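Local coordinates for ADP-ribosylglycohydrolase (Thermus thermophilus, PDB 2YZV), which belongs to the ADP-ribosylglycohydrolase family, whose members share an all-helical fold, and holds magnesium ions in its model, at residues G195-L198 and L202-V205; A154-H159 and E163-T168. One frame throughout, in Å; residues are numbered along the deposited sequence.

Contact 1. Residues G195-L198 and L202-V205; sequences GADL and LRRV
The first torsions of R203 and D197 both put CG opposite the backbone N and bring the charged ends together. In R203 (chi1 -175°) the chain then bends at chi3. This carries the guanidinium off helix 200-209 and over the loop 195-198. In D197 the same placement of CG (chi1 177°) swings the carboxylate back to the arginine, although its CB starts out pointing away from the helix. The salt bridge is long, with D197 OD1 3.8 Å from R203 NH2. At this length the pairing is loose. OD1 sits at the guanidinium edge and in its plane, and the two flat groups are turned 31° from each other. Two backbone oxygens of the loop lie close to the guanidinium, both at a slant to its plane. R203 NH1 is 2.9 Å from A196 O, and R203 NH2 is 3.1 Å from L198 O. The positive charge next to these carbonyls probably polarises them. A water links G195 O and R203 NH1: it donates to the oxygen and accepts from the NH1. Deeper in, L198 and L202 meet through their methyls, with L198 CD1 4.3 Å from L202 CD2. Both residues are buried, and both also touch E166 on helix 162-179. L202 reaches L225 of helix 221-234 as well. D197 has a second, weak ion pair with R162. D197 is the centre of an inverse gamma turn, with a weak bond from L198 N to A196 O. The arrangement is a local loop-to-helix contact, in which an arginine from the first turn of helix 200-209 folds back over the inverse gamma turn that precedes it.

Contact 2. Residues A154-H159 and E163-T168; sequences AARTTH and EALEAT
This is a buried packing contact between two consecutive helices, where A155 and R156 near the end of helix 147-156 meet L165 and T168 near the start of helix 162-179. No hydrogen bond crosses it. L165 is the main bridge. Its CG lies anti to the carbonyl carbon (chi1 -58°), which sends its methyls across to the other helix. CD2 does most of the touching: it is 3.7 Å from A155 CB and 3.5 Å from R156 CG. The same methyl lies 3.3 Å from H159 O, a close approach of carbon to a carbonyl oxygen. The R156 and L165 side chains pass at a slant. The small CB of A155 also meets T168, with T168 OG1 3.6 Å away. That hydroxyl is already committed, since T168 OG1 donates to A164 O at 2.8 Å, tilted 28° from the carbonyl plane. T168 N reaches the same oxygen from the opposite face, so two donors grip A164 O. On the other side of the contact, A155 O accepts from both T158 N and H159 N in the turn that follows A155. H159 CB rests 4.3 Å from A164 CB. The H159 ring is held at its ND1 edge by T158 OG1, 2.7 Å away and in the ring plane, and this bond should limit the rotation of the imidazole. The H159 side chain lies about 10 Å from a bound magnesium ion. Around this, P130 of helix 129-132 packs on A155, H159 and T168, R133 hydrogen-bonds A154 O and T158 OG1, and A221 of helix 221-234 lies against A164.

The two contacts come in series along the chain. Contact 2 closes at residue 168 before contact 1 opens at residue 195, and their centres are 15 Å apart. Helix 162-179 joins them: one side packs on the end of helix 147-156, and E166 reaches the loop and helix of contact 1. L202 CD2 lies 3.2 Å from E166 CB, and L198 CA is 3.5 Å from E166 OE1. Helix 221-234 touches residues of both contacts. Contact 2 is buried, whereas contact 1 is partly exposed and farther from the chain centre. Contact 2 joins consecutive helices and contact 1 joins a loop to the helix after it, both within one all-helical family fold.

Contact 1. Residues G195-L198 and L202-V205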
ATOM      1  N   GLY A 195      18.769   0.328 -14.422  1.00 23.11           N
ATOM      2  CA  GLY A 195      19.014   0.215 -15.849  1.00 24.85           C
ATOM      3  C   GLY A 195      17.817  -0.307 -16.623  1.00 24.56           C
ATOM      4  O   GLY A 195      17.880  -0.458 -17.843  1.00 26.18           O
ATOM      5  N   ALA A 196      16.722  -0.583 -15.919  1.00 23.67           N
ATOM      6  CA  ALA A 196      15.515  -1.092 -16.565  1.00 23.22           C
ATOM      7  C   ALA A 196      14.797   0.013 -17.331  1.00 23.02           C
ATOM      8  O   ALA A 196      14.917   1.192 -16.998  1.00 21.89           O
ATOM      9  CB  ALA A 196      14.578  -1.700 -15.524  1.00 23.15           C
ATOM     10  N   ASP A 197      14.052  -0.374 -18.363  1.00 23.35           N
ATOM     11  CA  ASP A 197      13.311   0.587 -19.169  1.00 23.16           C
ATOM     12  C   ASP A 197      12.024   0.983 -18.454  1.00 21.46           C
ATOM     13  O   ASP A 197      10.966   0.384 -18.660  1.00 21.27           O
ATOM     14  CB  ASP A 197      12.994  -0.006 -20.545  1.00 27.11           C
ATOM     15  CG  ASP A 197      12.151   0.921 -21.399  1.00 29.02           C
ATOM     16  OD1 ASP A 197      12.401   2.144 -21.374  1.00 31.48           O
ATOM     17  OD2 ASP A 197      11.246   0.426 -22.101  1.00 31.60           O
ATOM     18  N   LEU A 198      12.137   1.994 -17.600  1.00 18.95           N
ATOM     19  CA  LEU A 198      11.004   2.487 -16.831  1.00 17.40           C
ATOM     20  C   LEU A 198      10.699   3.934 -17.192  1.00 16.65           C
ATOM     21  O   LEU A 198      11.524   4.628 -17.791  1.00 17.99           O
ATOM     22  CB  LEU A 198      11.312   2.408 -15.332  1.00 18.45           C
ATOM     23  CG  LEU A 198      11.703   1.046 -14.754  1.00 16.59           C
ATOM     24  CD1 LEU A 198      12.144   1.199 -13.299  1.00 19.38           C
ATOM     25  CD2 LEU A 198      10.523   0.101 -14.863  1.00 18.44           C
ATOM     26  N   LEU A 202       9.895   7.333 -12.663  1.00 15.37           N
ATOM     27  CA  LEU A 202      10.136   6.182 -11.807  1.00 15.34           C
ATOM     28  C   LEU A 202      11.617   5.828 -11.843  1.00 15.21           C
ATOM     29  O   LEU A 202      12.186   5.392 -10.846  1.00 14.70           O
ATOM     30  CB  LEU A 202       9.288   4.994 -12.266  1.00 15.32           C
ATOM     31  CG  LEU A 202       9.293   3.779 -11.339  1.00 14.93           C
ATOM     32  CD1 LEU A 202       8.867   4.188  -9.941  1.00 16.84           C
ATOM     33  CD2 LEU A 202       8.363   2.720 -11.893  1.00 16.03           C
ATOM     34  N   ARG A 203      12.243   6.032 -12.999  1.00 15.89           N
ATOM     35  CA  ARG A 203      13.664   5.758 -13.154  1.00 15.92           C
ATOM     36  C   ARG A 203      14.431   6.641 -12.166  1.00 15.27           C
ATOM     37  O   ARG A 203      15.382   6.194 -11.521  1.00 14.95           O
ATOM     38  CB  ARG A 203      14.099   6.068 -14.589  1.00 18.58           C
ATOM     39  CG  ARG A 203      15.535   5.706 -14.910  1.00 25.36           C
ATOM     40  CD  ARG A 203      15.935   6.260 -16.274  1.00 30.53           C
ATOM     41  NE  ARG A 203      15.087   5.756 -17.354  1.00 34.66           N
ATOM     42  CZ  ARG A 203      15.236   4.569 -17.936  1.00 37.11           C
ATOM     43  NH1 ARG A 203      16.207   3.753 -17.546  1.00 39.22           N
ATOM     44  NH2 ARG A 203      14.413   4.196 -18.906  1.00 36.79           N
ATOM     45  N   ARG A 204      14.018   7.900 -12.044  1.00 14.65           N
ATOM     46  CA  ARG A 204      14.692   8.797 -11.115  1.00 14.43           C
ATOM     47  C   ARG A 204      14.542   8.326  -9.674  1.00 15.18           C
ATOM     48  O   ARG A 204      15.440   8.526  -8.857  1.00 14.81           O
ATOM     49  CB  ARG A 204      14.173  10.235 -11.256  1.00 16.72           C
ATOM     50  CG  ARG A 204      15.093  11.117 -12.103  1.00 18.81           C
ATOM     51  CD  ARG A 204      14.635  12.568 -12.139  1.00 19.33           C
ATOM     52  NE  ARG A 204      13.461  12.771 -12.985  1.00 19.34           N
ATOM     53  CZ  ARG A 204      13.470  12.721 -14.313  1.00 18.33           C
ATOM     54  NH1 ARG A 204      14.594  12.472 -14.971  1.00 19.36           N
ATOM     55  NH2 ARG A 204      12.345  12.925 -14.985  1.00 20.27           N
ATOM     56  N   VAL A 205      13.411   7.697  -9.360  1.00 12.98           N
ATOM     57  CA  VAL A 205      13.195   7.204  -8.007  1.00 11.97           C
ATOM     58  C   VAL A 205      14.126   6.028  -7.730  1.00 13.27           C
ATOM     59  O   VAL A 205      14.865   6.024  -6.744  1.00 13.51           O
ATOM     60  CB  VAL A 205      11.730   6.749  -7.796  1.00 10.97           C
ATOM     61  CG1 VAL A 205      11.586   6.042  -6.447  1.00 11.75           C
ATOM     62  CG2 VAL A 205      10.803   7.960  -7.852  1.00 12.65           C
TER
HETATM   63  O   HOH W   1      17.093   1.907 -19.930  1.00 38.07           O

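Contact 2. Residues A154-H159 and E163-T168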
ATOM      1  N   ALA A 154      -3.466  -6.145 -11.382  1.00 10.20           N
ATOM      2  CA  ALA A 154      -4.226  -5.644 -10.235  1.00 11.97           C
ATOM      3  C   ALA A 154      -4.289  -4.119 -10.259  1.00 12.43           C
ATOM      4  O   ALA A 154      -5.265  -3.518  -9.804  1.00 14.95           O
ATOM      5  CB  ALA A 154      -3.587  -6.124  -8.932  1.00 11.82           C
ATOM      6  N   ALA A 155      -3.248  -3.489 -10.785  1.00 11.52           N
ATOM      7  CA  ALA A 155      -3.223  -2.037 -10.864  1.00 11.19           C
ATOM      8  C   ALA A 155      -4.116  -1.568 -12.006  1.00 11.91           C
ATOM      9  O   ALA A 155      -4.845  -0.585 -11.869  1.00 10.49           O
ATOM     10  CB  ALA A 155      -1.791  -1.542 -11.088  1.00  9.92           C
ATOM     11  N   ARG A 156      -4.057  -2.293 -13.120  1.00 11.64           N
ATOM     12  CA  ARG A 156      -4.811  -1.956 -14.324  1.00 12.06           C
ATOM     13  C   ARG A 156      -6.324  -1.898 -14.167  1.00 12.84           C
ATOM     14  O   ARG A 156      -7.013  -1.324 -15.014  1.00 12.15           O
ATOM     15  CB  ARG A 156      -4.442  -2.919 -15.456  1.00 11.44           C
ATOM     16  CG  ARG A 156      -3.061  -2.662 -16.049  1.00 13.11           C
ATOM     17  CD  ARG A 156      -2.737  -3.684 -17.119  1.00 12.85           C
ATOM     18  NE  ARG A 156      -3.765  -3.698 -18.155  1.00 14.06           N
ATOM     19  CZ  ARG A 156      -4.343  -4.802 -18.614  1.00 13.14           C
ATOM     20  NH1 ARG A 156      -3.995  -5.987 -18.130  1.00 14.92           N
ATOM     21  NH2 ARG A 156      -5.281  -4.720 -19.550  1.00 15.18           N
ATOM     22  N   THR A 157      -6.847  -2.491 -13.099  1.00 11.70           N
ATOM     23  CA  THR A 157      -8.285  -2.455 -12.876  1.00 12.11           C
ATOM     24  C   THR A 157      -8.770  -1.017 -12.705  1.00 12.92           C
ATOM     25  O   THR A 157      -9.872  -0.678 -13.138  1.00 13.19           O
ATOM     26  CB  THR A 157      -8.691  -3.253 -11.619  1.00 11.14           C
ATOM     27  OG1 THR A 157      -7.943  -2.787 -10.486  1.00 11.61           O
ATOM     28  CG2 THR A 157      -8.441  -4.741 -11.831  1.00 10.99           C
ATOM     29  N   THR A 158      -7.943  -0.169 -12.098  1.00 10.81           N
ATOM     30  CA  THR A 158      -8.333   1.219 -11.855  1.00 11.29           C
ATOM     31  C   THR A 158      -7.384   2.290 -12.392  1.00 11.02           C
ATOM     32  O   THR A 158      -7.776   3.451 -12.538  1.00 12.76           O
ATOM     33  CB  THR A 158      -8.511   1.471 -10.350  1.00 11.37           C
ATOM     34  OG1 THR A 158      -7.273   1.207  -9.680  1.00 11.73           O
ATOM     35  CG2 THR A 158      -9.598   0.562  -9.778  1.00 12.17           C
ATOM     36  N   HIS A 159      -6.139   1.910 -12.673  1.00 11.84           N
ATOM     37  CA  HIS A 159      -5.142   2.857 -13.171  1.00 12.60           C
ATOM     38  C   HIS A 159      -4.409   2.299 -14.380  1.00 13.11           C
ATOM     39  O   HIS A 159      -3.976   1.145 -14.371  1.00 15.03           O
ATOM     40  CB  HIS A 159      -4.121   3.178 -12.074  1.00 12.46           C
ATOM     41  CG  HIS A 159      -4.699   3.909 -10.904  1.00 13.23           C
ATOM     42  ND1 HIS A 159      -5.675   3.368 -10.095  1.00 13.37           N
ATOM     43  CD2 HIS A 159      -4.451   5.146 -10.415  1.00 14.95           C
ATOM     44  CE1 HIS A 159      -6.005   4.240  -9.161  1.00 14.59           C
ATOM     45  NE2 HIS A 159      -5.276   5.328  -9.331  1.00 16.54           N
ATOM     46  N   GLU A 163       3.641   4.782 -15.516  1.00 11.81           N
ATOM     47  CA  GLU A 163       4.363   4.925 -14.259  1.00 12.61           C
ATOM     48  C   GLU A 163       3.645   4.336 -13.056  1.00 11.35           C
ATOM     49  O   GLU A 163       4.292   3.934 -12.093  1.00 10.12           O
ATOM     50  CB  GLU A 163       4.718   6.398 -13.988  1.00 12.70           C
ATOM     51  CG  GLU A 163       3.537   7.352 -13.922  1.00 12.80           C
ATOM     52  CD  GLU A 163       3.240   8.012 -15.257  1.00 13.47           C
ATOM     53  OE1 GLU A 163       2.951   7.285 -16.231  1.00 13.30           O
ATOM     54  OE2 GLU A 163       3.294   9.262 -15.330  1.00 15.68           O
ATOM     55  N   ALA A 164       2.316   4.286 -13.100  1.00 10.34           N
ATOM     56  CA  ALA A 164       1.565   3.709 -11.990  1.00 10.83           C
ATOM     57  C   ALA A 164       1.695   2.192 -12.044  1.00 11.16           C
ATOM     58  O   ALA A 164       1.868   1.536 -11.018  1.00 10.07           O
ATOM     59  CB  ALA A 164       0.101   4.116 -12.064  1.00 11.31           C
ATOM     60  N   LEU A 165       1.613   1.632 -13.247  1.00  9.85           N
ATOM     61  CA  LEU A 165       1.749   0.192 -13.401  1.00  9.15           C
ATOM     62  C   LEU A 165       3.147  -0.250 -12.959  1.00 10.00           C
ATOM     63  O   LEU A 165       3.292  -1.218 -12.216  1.00 10.10           O
ATOM     64  CB  LEU A 165       1.503  -0.211 -14.860  1.00  9.42           C
ATOM     65  CG  LEU A 165       0.129   0.195 -15.397  1.00 11.26           C
ATOM     66  CD1 LEU A 165      -0.072  -0.396 -16.784  1.00 11.86           C
ATOM     67  CD2 LEU A 165      -0.969  -0.291 -14.462  1.00 12.86           C
ATOM     68  N   GLU A 166       4.172   0.475 -13.399  1.00  9.07           N
ATOM     69  CA  GLU A 166       5.544   0.122 -13.041  1.00  9.27           C
ATOM     70  C   GLU A 166       5.823   0.322 -11.552  1.00  9.10           C
ATOM     71  O   GLU A 166       6.552  -0.460 -10.945  1.00  9.83           O
ATOM     72  CB  GLU A 166       6.535   0.941 -13.869  1.00 10.37           C
ATOM     73  CG  GLU A 166       6.426   0.696 -15.364  1.00 11.02           C
ATOM     74  CD  GLU A 166       7.379   1.558 -16.164  1.00 14.03           C
ATOM     75  OE1 GLU A 166       7.728   2.652 -15.681  1.00 13.22           O
ATOM     76  OE2 GLU A 166       7.764   1.144 -17.278  1.00 17.04           O
ATOM     77  N   ALA A 167       5.259   1.372 -10.964  1.00  8.66           N
ATOM     78  CA  ALA A 167       5.469   1.625  -9.540  1.00  7.24           C
ATOM     79  C   ALA A 167       4.875   0.473  -8.735  1.00  8.10           C
ATOM     80  O   ALA A 167       5.411   0.086  -7.696  1.00  7.63           O
ATOM     81  CB  ALA A 167       4.815   2.941  -9.134  1.00  8.55           C
ATOM     82  N   THR A 168       3.767  -0.075  -9.225  1.00  8.11           N
ATOM     83  CA  THR A 168       3.113  -1.187  -8.551  1.00  7.90           C
ATOM     84  C   THR A 168       4.005  -2.423  -8.621  1.00  8.41           C
ATOM     85  O   THR A 168       4.125  -3.169  -7.647  1.00  7.84           O
ATOM     86  CB  THR A 168       1.737  -1.488  -9.183  1.00 10.03           C
ATOM     87  OG1 THR A 168       0.924  -0.308  -9.120  1.00  8.89           O
ATOM     88  CG2 THR A 168       1.036  -2.619  -8.427  1.00 11.90           C
TER